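Local coordinates for protein lysine-specific demethylase REF6 (PDB 6A58) that is a histone H3 demethylase that acts on di- and trimethylated lysine and binds specific DNA sequences through its C-terminal C2H2 zinc fingers, at residues H96-T101 and F117-D122. Sequence-based numbering, arbitrary orientation.
Sequences HIRVHT and FRFVSD. With ZN (zinc ion), chain D.
The side chains of Arg98, near the end of helix 90-101, and Arg118, just ahead of helix 120-129, lie alongside one another and point opposite ways. The Arg98 chain runs extended from CG to NE and carries NH1 to the backbone O of Arg118, 2.8 Å away. This N-H...O bond is bent (147°), and the oxygen, approached in its carbonyl plane, lies tilted from the guanidinium plane. A water in that plane accepts from both Arg98 NH1, at 2.9 Å, and Val120 N; the one nitrogen thus grips the turn into helix 120-129 directly and through water. NH1 also lies near the plane of the ring of Phe119, the N-cap residue, at its edge; Arg118 CB sits over one face of that ring, toward its rim.

Arg118 returns along the aliphatic part of Arg98, its CG 3.5 Å from Arg98 CB. With CG anti to the backbone N (chi1 -170°) and a bend at chi3 (-44°), its guanidinium has Val99 CA over one face, off toward the rim, and NH1 2.8 Å from Arg98 O. Val99 CG2 packs crosswise on Arg118 CD at 3.7 Å.

His96 and His100 bind zinc through NE2, with Cys78 and Cys83 completing the site. Arg98 further touches Tyr106 and, in the linker, Pro105. This small surface contact joins the zinc-binding helix of the third C2H2 finger to the helix start of the fourth, consecutive members of a tandem array within the DNA-binding region.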
ATOM      1  N   HIS A  96       4.484 -11.770  -4.733  1.00 28.23           N
ATOM      2  CA  HIS A  96       3.513 -12.765  -5.202  1.00 27.60           C
ATOM      3  C   HIS A  96       3.986 -13.585  -6.403  1.00 26.53           C
ATOM      4  O   HIS A  96       3.773 -14.801  -6.440  1.00 26.44           O
ATOM      5  CB  HIS A  96       2.173 -12.115  -5.546  1.00 27.61           C
ATOM      6  CG  HIS A  96       1.268 -13.008  -6.335  1.00 27.66           C
ATOM      7  ND1 HIS A  96       0.551 -14.032  -5.757  1.00 28.17           N
ATOM      8  CD2 HIS A  96       0.982 -13.043  -7.658  1.00 27.93           C
ATOM      9  CE1 HIS A  96      -0.145 -14.656  -6.691  1.00 28.37           C
ATOM     10  NE2 HIS A  96       0.098 -14.076  -7.852  1.00 28.44           N
ATOM     11  N   ILE A  97       4.618 -12.931  -7.377  1.00 25.70           N
ATOM     12  CA  ILE A  97       5.089 -13.616  -8.593  1.00 25.15           C
ATOM     13  C   ILE A  97       6.066 -14.754  -8.251  1.00 25.08           C
ATOM     14  O   ILE A  97       6.108 -15.771  -8.952  1.00 24.68           O
ATOM     15  CB  ILE A  97       5.705 -12.622  -9.611  1.00 25.13           C
ATOM     16  CG1 ILE A  97       4.620 -11.691 -10.166  1.00 25.78           C
ATOM     17  CG2 ILE A  97       6.366 -13.352 -10.777  1.00 25.09           C
ATOM     18  CD1 ILE A  97       5.153 -10.408 -10.769  1.00 26.14           C
ATOM     19  N   ARG A  98       6.816 -14.608  -7.160  1.00 24.18           N
ATOM     20  CA  ARG A  98       7.715 -15.670  -6.698  1.00 24.59           C
ATOM     21  C   ARG A  98       6.987 -16.978  -6.365  1.00 24.69           C
ATOM     22  O   ARG A  98       7.591 -18.048  -6.445  1.00 24.66           O
ATOM     23  CB  ARG A  98       8.541 -15.218  -5.490  1.00 25.03           C
ATOM     24  CG  ARG A  98       9.484 -14.057  -5.777  1.00 25.97           C
ATOM     25  CD  ARG A  98      10.092 -13.525  -4.495  1.00 26.27           C
ATOM     26  NE  ARG A  98      10.721 -12.226  -4.712  1.00 27.05           N
ATOM     27  CZ  ARG A  98      10.988 -11.334  -3.753  1.00 27.09           C
ATOM     28  NH1 ARG A  98      10.704 -11.581  -2.476  1.00 27.26           N
ATOM     29  NH2 ARG A  98      11.550 -10.174  -4.082  1.00 28.03           N
ATOM     30  N   VAL A  99       5.706 -16.897  -5.998  1.00 24.71           N
ATOM     31  CA  VAL A  99       4.889 -18.100  -5.762  1.00 25.02           C
ATOM     32  C   VAL A  99       4.796 -18.919  -7.051  1.00 25.18           C
ATOM     33  O   VAL A  99       4.893 -20.145  -7.012  1.00 25.48           O
ATOM     34  CB  VAL A  99       3.468 -17.758  -5.239  1.00 26.26           C
ATOM     35  CG1 VAL A  99       2.620 -19.015  -5.070  1.00 26.94           C
ATOM     36  CG2 VAL A  99       3.551 -16.999  -3.919  1.00 26.78           C
ATOM     37  N   HIS A 100       4.626 -18.236  -8.181  1.00 24.14           N
ATOM     38  CA  HIS A 100       4.553 -18.889  -9.488  1.00 24.69           C
ATOM     39  C   HIS A 100       5.902 -19.404  -9.973  1.00 24.93           C
ATOM     40  O   HIS A 100       5.972 -20.487 -10.553  1.00 24.91           O
ATOM     41  CB  HIS A 100       4.009 -17.935 -10.550  1.00 24.96           C
ATOM     42  CG  HIS A 100       2.626 -17.433 -10.278  1.00 25.49           C
ATOM     43  ND1 HIS A 100       1.568 -18.271  -9.998  1.00 26.62           N
ATOM     44  CD2 HIS A 100       2.120 -16.177 -10.286  1.00 25.50           C
ATOM     45  CE1 HIS A 100       0.476 -17.552  -9.817  1.00 27.47           C
ATOM     46  NE2 HIS A 100       0.781 -16.279  -9.995  1.00 26.04           N
ATOM     47  N   THR A 101       6.967 -18.621  -9.773  1.00 24.37           N
ATOM     48  CA  THR A 101       8.300 -19.009 -10.255  1.00 24.77           C
ATOM     49  C   THR A 101       9.005 -20.018  -9.341  1.00 24.75           C
ATOM     50  O   THR A 101       9.921 -20.711  -9.783  1.00 26.12           O
ATOM     51  CB  THR A 101       9.228 -17.795 -10.428  1.00 25.28           C
ATOM     52  OG1 THR A 101       9.479 -17.205  -9.147  1.00 26.08           O
ATOM     53  CG2 THR A 101       8.606 -16.765 -11.374  1.00 25.40           C
ATOM     54  N   PHE A 117      13.667 -18.711   2.099  1.00 28.40           N
ATOM     55  CA  PHE A 117      12.447 -17.907   2.268  1.00 28.22           C
ATOM     56  C   PHE A 117      12.093 -17.177   0.977  1.00 27.68           C
ATOM     57  O   PHE A 117      12.979 -16.809   0.204  1.00 27.03           O
ATOM     58  CB  PHE A 117      12.627 -16.920   3.433  1.00 29.41           C
ATOM     59  CG  PHE A 117      13.074 -17.589   4.691  1.00 29.73           C
ATOM     60  CD1 PHE A 117      12.143 -18.123   5.569  1.00 30.23           C
ATOM     61  CD2 PHE A 117      14.431 -17.762   4.958  1.00 30.38           C
ATOM     62  CE1 PHE A 117      12.553 -18.784   6.717  1.00 30.84           C
ATOM     63  CE2 PHE A 117      14.846 -18.427   6.102  1.00 31.03           C
ATOM     64  CZ  PHE A 117      13.904 -18.937   6.978  1.00 30.27           C
ATOM     65  N   ARG A 118      10.791 -17.006   0.746  1.00 28.48           N
ATOM     66  CA  ARG A 118      10.278 -16.326  -0.445  1.00 29.83           C
ATOM     67  C   ARG A 118      10.205 -14.814  -0.253  1.00 31.18           C
ATOM     68  O   ARG A 118      10.440 -14.062  -1.203  1.00 30.58           O
ATOM     69  CB  ARG A 118       8.889 -16.860  -0.807  1.00 31.14           C
ATOM     70  CG  ARG A 118       8.381 -16.398  -2.168  0.50 32.17           C
ATOM     71  CD  ARG A 118       7.033 -17.005  -2.536  0.50 32.99           C
ATOM     72  NE  ARG A 118       6.954 -18.437  -2.251  0.50 33.84           N
ATOM     73  CZ  ARG A 118       7.586 -19.402  -2.924  1.00 35.13           C
ATOM     74  NH1 ARG A 118       8.391 -19.134  -3.962  1.00 32.43           N
ATOM     75  NH2 ARG A 118       7.423 -20.666  -2.539  1.00 34.73           N
ATOM     76  N   PHE A 119       9.848 -14.385   0.958  1.00 32.54           N
ATOM     77  CA  PHE A 119       9.702 -12.965   1.294  1.00 34.98           C
ATOM     78  C   PHE A 119      10.730 -12.587   2.357  1.00 35.50           C
ATOM     79  O   PHE A 119      11.044 -13.393   3.234  1.00 35.46           O
ATOM     80  CB  PHE A 119       8.290 -12.664   1.822  1.00 36.48           C
ATOM     81  CG  PHE A 119       7.181 -13.334   1.053  1.00 38.53           C
ATOM     82  CD1 PHE A 119       7.159 -13.318  -0.340  1.00 39.02           C
ATOM     83  CD2 PHE A 119       6.136 -13.963   1.727  1.00 39.55           C
ATOM     84  CE1 PHE A 119       6.127 -13.931  -1.041  1.00 39.94           C
ATOM     85  CE2 PHE A 119       5.103 -14.575   1.028  1.00 40.49           C
ATOM     86  CZ  PHE A 119       5.099 -14.560  -0.358  1.00 40.72           C
ATOM     87  N   VAL A 120      11.244 -11.361   2.274  1.00 36.62           N
ATOM     88  CA  VAL A 120      12.264 -10.884   3.217  1.00 37.44           C
ATOM     89  C   VAL A 120      11.747 -10.810   4.664  1.00 37.60           C
ATOM     90  O   VAL A 120      12.509 -11.063   5.594  1.00 36.98           O
ATOM     91  CB  VAL A 120      12.875  -9.526   2.774  1.00 38.13           C
ATOM     92  CG1 VAL A 120      11.899  -8.372   2.976  1.00 38.38           C
ATOM     93  CG2 VAL A 120      14.183  -9.260   3.510  1.00 38.40           C
ATOM     94  N   SER A 121      10.466 -10.481   4.842  1.00 38.62           N
ATOM     95  CA  SER A 121       9.840 -10.441   6.172  1.00 39.81           C
ATOM     96  C   SER A 121       9.859 -11.798   6.884  1.00 40.92           C
ATOM     97  O   SER A 121      10.008 -11.854   8.107  1.00 41.33           O
ATOM     98  CB  SER A 121       8.400  -9.921   6.085  1.00 40.66           C
ATOM     99  OG  SER A 121       7.608 -10.733   5.234  1.00 42.60           O
ATOM    100  N   ASP A 122       9.711 -12.881   6.118  1.00 41.15           N
ATOM    101  CA  ASP A 122       9.843 -14.243   6.653  1.00 41.82           C
ATOM    102  C   ASP A 122      11.285 -14.538   7.069  1.00 41.62           C
ATOM    103  O   ASP A 122      11.517 -15.194   8.088  1.00 42.88           O
ATOM    104  CB  ASP A 122       9.394 -15.295   5.627  1.00 42.97           C
ATOM    105  CG  ASP A 122       7.931 -15.158   5.225  1.00 44.84           C
ATOM    106  OD1 ASP A 122       7.135 -14.544   5.972  1.00 47.13           O
ATOM    107  OD2 ASP A 122       7.577 -15.680   4.145  1.00 45.20           O
TER
HETATM  108 ZN    ZN D1403      -0.288 -14.505  -9.873  0.80 31.10          ZN
HETATM  109  O   HOH W   1      10.793  -9.872  -0.176  1.00 33.72           O